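Local coordinates for protein transcription termination factor FttA (Pyrococcus horikoshii, PDB 3AF6) that probably terminates archaeal transcription by cleaving nascent single-stranded RNA with a two-zinc nuclease centre of the metallo-beta-lactamase and beta-CASP type, at residues Phe370-Thr373 with Glu377-Asn380; Ser592-Arg597 with Thr616-Pro621; Asp626-Ile631 with Ile637-Pro642. All blocks are in the same frame, centred on the assembly; numbering follows the deposited sequence.

Contact 1. Residues Phe370-Thr373 with Glu377-Asn380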
loop_
_atom_site.group_PDB
_atom_site.type_symbol
_atom_site.label_atom_id
_atom_site.label_comp_id
_atom_site.label_asym_id
_atom_site.label_seq_id
_atom_site.Cartn_x
_atom_site.Cartn_y
_atom_site.Cartn_z
ATOM N N PHE A 370 -4.278 16.166 -1.633
ATOM C CA PHE A 370 -5.597 16.626 -2.078
ATOM C C PHE A 370 -5.623 17.520 -3.325
ATOM O O PHE A 370 -6.416 18.456 -3.425
ATOM C CB PHE A 370 -6.335 17.299 -0.913
ATOM C CG PHE A 370 -7.838 17.316 -1.067
ATOM C CD1 PHE A 370 -8.516 16.191 -1.547
ATOM C CD2 PHE A 370 -8.576 18.452 -0.713
ATOM C CE1 PHE A 370 -9.905 16.193 -1.672
ATOM C CE2 PHE A 370 -9.962 18.469 -0.836
ATOM C CZ PHE A 370 -10.635 17.335 -1.316
ATOM N N ILE A 371 -4.721 17.228 -4.257
ATOM C CA ILE A 371 -4.643 17.906 -5.544
ATOM C C ILE A 371 -4.120 16.817 -6.468
ATOM O O ILE A 371 -3.600 15.806 -6.000
ATOM C CB ILE A 371 -3.663 19.116 -5.567
ATOM C CG1 ILE A 371 -2.232 18.649 -5.290
ATOM C CG2 ILE A 371 -4.148 20.193 -4.602
ATOM C CD1 ILE A 371 -1.196 19.780 -5.304
ATOM N N PRO A 372 -4.259 16.996 -7.791
ATOM C CA PRO A 372 -3.762 15.953 -8.694
ATOM C C PRO A 372 -2.245 15.875 -8.754
ATOM O O PRO A 372 -1.543 16.812 -8.369
ATOM C CB PRO A 372 -4.352 16.353 -10.041
ATOM C CG PRO A 372 -5.564 17.146 -9.670
ATOM C CD PRO A 372 -5.059 17.980 -8.535
ATOM N N THR A 373 -1.752 14.736 -9.222
ATOM C CA THR A 373 -0.319 14.519 -9.402
ATOM C C THR A 373 -0.222 13.646 -10.643
ATOM O O THR A 373 -1.234 13.156 -11.142
ATOM C CB THR A 373 0.349 13.779 -8.199
ATOM O OG1 THR A 373 -0.345 12.546 -7.941
ATOM C CG2 THR A 373 0.362 14.661 -6.953
ATOM N N GLU A 377 -5.036 10.713 -8.333
ATOM C CA GLU A 377 -6.117 11.678 -8.211
ATOM C C GLU A 377 -6.271 12.063 -6.739
ATOM O O GLU A 377 -6.043 11.246 -5.841
ATOM C CB GLU A 377 -7.419 11.072 -8.736
ATOM C CG GLU A 377 -7.477 10.976 -10.251
ATOM C CD GLU A 377 -8.571 10.056 -10.744
ATOM O OE1 GLU A 377 -9.692 10.103 -10.195
ATOM O OE2 GLU A 377 -8.314 9.293 -11.694
ATOM N N PRO A 378 -6.680 13.308 -6.471
ATOM C CA PRO A 378 -6.837 13.734 -5.079
ATOM C C PRO A 378 -7.660 12.751 -4.267
ATOM O O PRO A 378 -8.534 12.075 -4.805
ATOM C CB PRO A 378 -7.493 15.109 -5.207
ATOM C CG PRO A 378 -8.255 15.008 -6.495
ATOM C CD PRO A 378 -7.297 14.277 -7.396
ATOM N N ALA A 379 -7.359 12.679 -2.969
ATOM C CA ALA A 379 -8.041 11.786 -2.043
ATOM C C ALA A 379 -9.560 11.944 -2.026
ATOM O O ALA A 379 -10.098 13.030 -2.227
ATOM C CB ALA A 379 -7.501 11.995 -0.660
ATOM N N ASN A 380 -10.245 10.833 -1.789
ATOM C CA ASN A 380 -11.687 10.830 -1.706
ATOM C C ASN A 380 -12.078 11.725 -0.534
ATOM O O ASN A 380 -11.478 11.652 0.536
ATOM C CB ASN A 380 -12.187 9.412 -1.471
ATOM C CG ASN A 380 -13.672 9.365 -1.233
ATOM O OD1 ASN A 380 -14.135 8.741 -0.279
ATOM N ND2 ASN A 380 -14.434 10.029 -2.097
#
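P378 lies against the backbone at F370 and I371, while the ring of F370 reaches past it to A379. CB of P378 sits 3.6 Å from the carbonyl carbon C of F370, and the amide N of I371 is equally close, so the pyrrolidine packs on the peptide group joining the two residues. The side chains of F370 and P378 run at about a right angle to each other, with CD1 of F370 4.0 Å from CB of P378. At F370 the CB leaves the backbone pointing away from 377-380; with CG anti to the backbone N (chi1 -157°), the ring nevertheless turns back so that CD1 and CE1 reach A379. Its edge meets the backbone there: O of A379 lies near the ring plane, 3.2 Å from CE1 of F370.

Both segments belong to the loop that joins strands 360-364 and 388-392, parallel neighbours in one sheet of the metallo-beta-lactamase fold. The same loop carries D367, which binds both zinc ions, although the side chain of A379 is about 13 Å from a zinc. Farther along, CG of P372 approaches CD of P378 at 4.1 Å, a contact between the two prolines. No hydrogen bond crosses between the segments. Helix 597-606 supplies Y603, whose ring meets that of F370 edge-to-face and whose hydroxyl pairs with the carbonyl O of N380.

Contact 2. Residues Ser592-Arg597 with Thr616-Pro621; sequences SGHADR and TVHGEP. With ZN (zinc ion), chain J; SO4 (sulfate ion), chain G.
The imidazoles of H594 and H618 converge beside a sulfate at the two-metal centre typical of the beta-CASP branch of the metallo-beta-lactamase superfamily; by family comparison H594 probably corresponds to motif B and H618 to motif C. The rings approach through their CE1 atoms, which are 4.1 Å apart, with the planes inclined at 48°. They meet obliquely and no hydrogen bond joins them; the sulfate and zinc link the two loops instead.

The side chains reach this meeting point by different torsions. H594 has CG anti to its carbonyl carbon (chi1 -78°), whereas H618 places CG anti to the backbone N (chi1 -169°), and both CB atoms point toward the opposite segment. Each ring nitrogen of H594 has a partner: ND1 pairs with OE2 of E392, and NE2 donates to sulfate O4 at 2.8 Å, with the oxygen at the ring edge. Two polar contacts thus limit rotation of this ring. Its backbone is held as well, since H594 N donates to OG of S592 at 2.8 Å, forming an ST turn. O of the intervening G593 accepts from ND1 of H344, a ligand of the other zinc, which ties this loop to both metal sites.

H618 directs NE2 at the zinc, 2.5 Å away, alongside D260, H261 and D367. The sulfate, probably from the crystallisation liquor, takes a further position on that zinc through O2, at 2.6 Å from the metal and in the plane of the H618 ring.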
loop_
_atom_site.group_PDB
_atom_site.type_symbol
_atom_site.label_atom_id
_atom_site.label_comp_id
_atom_site.label_asym_id
_atom_site.label_seq_id
_atom_site.Cartn_x
_atom_site.Cartn_y
_atom_site.Cartn_z
ATOM N N SER A 592 6.038 16.512 -3.473
ATOM C CA SER A 592 5.544 15.844 -2.279
ATOM C C SER A 592 4.282 15.027 -2.487
ATOM O O SER A 592 3.417 15.383 -3.291
ATOM C CB SER A 592 5.278 16.865 -1.177
ATOM O OG SER A 592 4.645 16.238 -0.080
ATOM N N GLY A 593 4.185 13.929 -1.751
ATOM C CA GLY A 593 3.004 13.095 -1.833
ATOM C C GLY A 593 2.094 13.435 -0.659
ATOM O O GLY A 593 1.102 12.753 -0.418
ATOM N N HIS A 594 2.448 14.489 0.074
ATOM C CA HIS A 594 1.678 14.946 1.238
ATOM C C HIS A 594 0.893 16.221 0.965
ATOM O O HIS A 594 1.407 17.145 0.319
ATOM C CB HIS A 594 2.598 15.267 2.413
ATOM C CG HIS A 594 3.098 14.072 3.151
ATOM N ND1 HIS A 594 2.270 13.252 3.881
ATOM C CD2 HIS A 594 4.349 13.581 3.302
ATOM C CE1 HIS A 594 2.990 12.304 4.452
ATOM N NE2 HIS A 594 4.254 12.482 4.116
ATOM N N ALA A 595 -0.340 16.291 1.467
ATOM C CA ALA A 595 -1.116 17.511 1.298
ATOM C C ALA A 595 -0.360 18.574 2.101
ATOM O O ALA A 595 0.120 18.296 3.207
ATOM C CB ALA A 595 -2.511 17.334 1.855
ATOM N N ASP A 596 -0.207 19.774 1.557
ATOM C CA ASP A 596 0.495 20.798 2.311
ATOM C C ASP A 596 -0.515 21.513 3.216
ATOM O O ASP A 596 -1.686 21.126 3.240
ATOM C CB ASP A 596 1.234 21.743 1.358
ATOM C CG ASP A 596 0.341 22.784 0.727
ATOM O OD1 ASP A 596 -0.909 22.623 0.725
ATOM O OD2 ASP A 596 0.920 23.774 0.214
ATOM N N ARG A 597 -0.074 22.515 3.974
ATOM C CA ARG A 597 -0.969 23.222 4.890
ATOM C C ARG A 597 -2.293 23.594 4.240
ATOM O O ARG A 597 -3.359 23.206 4.727
ATOM C CB ARG A 597 -0.280 24.478 5.459
ATOM C CG ARG A 597 -1.215 25.500 6.146
ATOM C CD ARG A 597 -2.142 24.854 7.165
ATOM N NE ARG A 597 -1.849 25.264 8.536
ATOM C CZ ARG A 597 -2.548 26.162 9.229
ATOM N NH1 ARG A 597 -2.199 26.459 10.470
ATOM N NH2 ARG A 597 -3.602 26.760 8.692
ATOM N N THR A 616 -6.025 15.259 14.736
ATOM C CA THR A 616 -4.826 15.413 13.936
ATOM C C THR A 616 -3.672 14.576 14.483
ATOM O O THR A 616 -3.379 14.590 15.682
ATOM C CB THR A 616 -4.404 16.879 13.879
ATOM O OG1 THR A 616 -4.177 17.354 15.206
ATOM C CG2 THR A 616 -5.491 17.711 13.228
ATOM N N VAL A 617 -3.015 13.857 13.578
ATOM C CA VAL A 617 -1.901 12.995 13.931
ATOM C C VAL A 617 -0.841 13.023 12.842
ATOM O O VAL A 617 -0.912 13.827 11.914
ATOM C CB VAL A 617 -2.370 11.529 14.092
ATOM C CG1 VAL A 617 -3.431 11.434 15.176
ATOM C CG2 VAL A 617 -2.907 11.004 12.761
ATOM N N HIS A 618 0.146 12.137 12.978
ATOM C CA HIS A 618 1.225 11.991 12.000
ATOM C C HIS A 618 1.850 13.326 11.577
ATOM O O HIS A 618 1.706 13.764 10.441
ATOM C CB HIS A 618 0.675 11.247 10.779
ATOM C CG HIS A 618 1.723 10.788 9.814
ATOM N ND1 HIS A 618 2.482 11.660 9.063
ATOM C CD2 HIS A 618 2.111 9.543 9.448
ATOM C CE1 HIS A 618 3.290 10.975 8.275
ATOM N NE2 HIS A 618 3.085 9.689 8.489
ATOM N N GLY A 619 2.542 13.961 12.509
ATOM C CA GLY A 619 3.192 15.226 12.231
ATOM C C GLY A 619 4.032 15.602 13.434
ATOM O O GLY A 619 3.820 15.076 14.514
ATOM N N GLU A 620 5.008 16.480 13.265
ATOM C CA GLU A 620 5.793 16.895 14.414
ATOM C C GLU A 620 4.776 17.429 15.423
ATOM O O GLU A 620 3.686 17.882 15.053
ATOM C CB GLU A 620 6.796 17.975 14.017
ATOM C CG GLU A 620 7.854 17.463 13.056
ATOM C CD GLU A 620 8.775 18.559 12.539
ATOM O OE1 GLU A 620 9.483 18.300 11.539
ATOM O OE2 GLU A 620 8.792 19.671 13.124
ATOM N N PRO A 621 5.112 17.366 16.719
ATOM C CA PRO A 621 4.193 17.845 17.762
ATOM C C PRO A 621 3.556 19.212 17.507
ATOM O O PRO A 621 2.335 19.334 17.572
ATOM C CB PRO A 621 5.056 17.817 19.022
ATOM C CG PRO A 621 5.990 16.673 18.754
ATOM C CD PRO A 621 6.378 16.888 17.303
HETATM ZN ZN ZN J . 3.814 8.006 6.787
HETATM S S SO4 G . 6.425 10.589 5.425
HETATM O O1 SO4 G . 7.578 9.789 5.868
HETATM O O2 SO4 G . 5.193 9.800 5.581
HETATM O O3 SO4 G . 6.336 11.810 6.240
HETATM O O4 SO4 G . 6.592 10.952 4.008
#

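Contact 3. Residues Asp626-Ile631 with Ile637-Pro642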
loop_
_atom_site.group_PDB
_atom_site.type_symbol
_atom_site.label_atom_id
_atom_site.label_comp_id
_atom_site.label_asym_id
_atom_site.label_seq_id
_atom_site.Cartn_x
_atom_site.Cartn_y
_atom_site.Cartn_z
ATOM N N ASP A 626 -0.842 22.797 15.875
ATOM C CA ASP A 626 -1.135 23.917 14.984
ATOM C C ASP A 626 -2.353 23.641 14.090
ATOM O O ASP A 626 -3.317 24.414 14.074
ATOM C CB ASP A 626 0.098 24.199 14.118
ATOM C CG ASP A 626 0.041 25.554 13.436
ATOM O OD1 ASP A 626 -1.060 25.951 12.995
ATOM O OD2 ASP A 626 1.102 26.214 13.329
ATOM N N LEU A 627 -2.306 22.534 13.347
ATOM C CA LEU A 627 -3.399 22.176 12.463
ATOM C C LEU A 627 -4.715 22.054 13.232
ATOM O O LEU A 627 -5.737 22.605 12.823
ATOM C CB LEU A 627 -3.071 20.867 11.752
ATOM C CG LEU A 627 -4.149 20.257 10.851
ATOM C CD1 LEU A 627 -4.573 21.251 9.754
ATOM C CD2 LEU A 627 -3.602 18.988 10.246
ATOM N N ALA A 628 -4.679 21.333 14.350
ATOM C CA ALA A 628 -5.857 21.122 15.193
ATOM C C ALA A 628 -6.437 22.449 15.669
ATOM O O ALA A 628 -7.641 22.694 15.546
ATOM C CB ALA A 628 -5.481 20.253 16.398
ATOM N N THR A 629 -5.576 23.294 16.224
ATOM C CA THR A 629 -5.989 24.603 16.708
ATOM C C THR A 629 -6.547 25.414 15.550
ATOM O O THR A 629 -7.596 26.052 15.675
ATOM C CB THR A 629 -4.797 25.374 17.316
ATOM O OG1 THR A 629 -4.393 24.748 18.541
ATOM C CG2 THR A 629 -5.175 26.824 17.577
ATOM N N SER A 630 -5.843 25.378 14.420
ATOM C CA SER A 630 -6.253 26.110 13.229
ATOM C C SER A 630 -7.613 25.680 12.690
ATOM O O SER A 630 -8.440 26.523 12.356
ATOM C CB SER A 630 -5.220 25.942 12.130
ATOM O OG SER A 630 -3.931 26.219 12.620
ATOM N N ILE A 631 -7.844 24.374 12.589
ATOM C CA ILE A 631 -9.119 23.873 12.084
ATOM C C ILE A 631 -10.272 24.376 12.949
ATOM O O ILE A 631 -11.273 24.883 12.443
ATOM C CB ILE A 631 -9.153 22.328 12.070
ATOM C CG1 ILE A 631 -8.166 21.793 11.028
ATOM C CG2 ILE A 631 -10.564 21.840 11.782
ATOM C CD1 ILE A 631 -8.017 20.298 11.039
ATOM N N ILE A 637 -14.904 23.317 14.330
ATOM C CA ILE A 637 -15.052 21.883 14.538
ATOM C C ILE A 637 -14.208 21.431 15.747
ATOM O O ILE A 637 -13.079 21.903 15.933
ATOM C CB ILE A 637 -14.591 21.110 13.276
ATOM C CG1 ILE A 637 -15.479 21.488 12.089
ATOM C CG2 ILE A 637 -14.636 19.607 13.521
ATOM C CD1 ILE A 637 -15.064 20.853 10.769
ATOM N N SER A 638 -14.753 20.533 16.572
ATOM C CA SER A 638 -14.007 20.024 17.723
ATOM C C SER A 638 -12.769 19.298 17.237
ATOM O O SER A 638 -12.870 18.341 16.464
ATOM C CB SER A 638 -14.835 19.031 18.534
ATOM O OG SER A 638 -15.762 19.688 19.375
ATOM N N THR A 639 -11.604 19.724 17.703
ATOM C CA THR A 639 -10.378 19.085 17.276
ATOM C C THR A 639 -9.458 18.683 18.426
ATOM O O THR A 639 -9.600 19.143 19.552
ATOM C CB THR A 639 -9.602 20.021 16.337
ATOM O OG1 THR A 639 -9.176 21.180 17.068
ATOM C CG2 THR A 639 -10.497 20.461 15.158
ATOM N N ARG A 640 -8.512 17.800 18.138
ATOM C CA ARG A 640 -7.550 17.393 19.148
ATOM C C ARG A 640 -6.339 16.711 18.543
ATOM O O ARG A 640 -6.456 15.968 17.566
ATOM C CB ARG A 640 -8.178 16.466 20.180
ATOM C CG ARG A 640 -7.256 16.281 21.381
ATOM C CD ARG A 640 -7.812 15.286 22.363
ATOM N NE ARG A 640 -9.205 15.582 22.669
ATOM C CZ ARG A 640 -9.918 14.905 23.557
ATOM N NH1 ARG A 640 -9.354 13.902 24.217
ATOM N NH2 ARG A 640 -11.186 15.227 23.778
ATOM N N ALA A 641 -5.180 16.983 19.136
ATOM C CA ALA A 641 -3.907 16.412 18.711
ATOM C C ALA A 641 -3.383 15.555 19.872
ATOM O O ALA A 641 -2.506 15.965 20.636
ATOM C CB ALA A 641 -2.929 17.524 18.379
ATOM N N PRO A 642 -3.917 14.339 20.005
ATOM C CA PRO A 642 -3.554 13.390 21.054
ATOM C C PRO A 642 -2.112 12.909 21.011
ATOM O O PRO A 642 -1.454 12.973 19.967
ATOM C CB PRO A 642 -4.542 12.257 20.824
ATOM C CG PRO A 642 -4.609 12.222 19.343
ATOM C CD PRO A 642 -4.749 13.680 18.983
#
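A628 and I631 of helix 621-635 face T639 of strand 638-640, whose two branches turn to different partners. OG1 of T639 lies between the backbone N and carbonyl carbon (chi1 66°), which brings it 2.6 Å from O of A628; this hydrogen bond is not settled, because the single hydroxyl proton has another acceptor within reach. The CG2 methyl instead meets CG2 of I631 at 3.6 Å, the two side chains crossing at a slant. The same I631 methyl, held anti to the backbone N, also approaches CB of I637 at 4.4 Å. At the other end of the contact, CB of A628 meets CB of A641 at 4.2 Å.

The segments 626-631 and 638-640 run nearly antiparallel, at 171°, with axes 7.2 Å apart at closest approach, as the helix of a beta-alpha-beta crossover packs on its sheet: strands 613-617 and 638-640 are parallel neighbours there. The helix lies over both, A628 also touching T616, and I631 reaches on to M601 and V604 of helix 597-606. Small and branched apolar groups therefore hold most of the interface, with the T639 hydroxyl adding at most one polar tie, to O of A628, if its proton points there.

How the contacts relate
Contact 1 is a surface packing of loop against loop, contact 2 a partly buried meeting at the zinc centre, and contact 3 a buried helix-strand interface. Their chemistry follows: proline and ring packing in the first, metal and anion binding in the second, mainly apolar packing in the third. Contacts 2 and 3 share the crossover of strand 613-617, helix 621-635 and strand 638-640, and a salt bridge from NH1 of R597 to OD1 of D626 (2.8 Å) joins them directly. Contact 1 touches contact 2 more lightly, N of F370 lying 4.1 Å from CB of A595, and stays about 12 Å from contact 3 between nearest atoms.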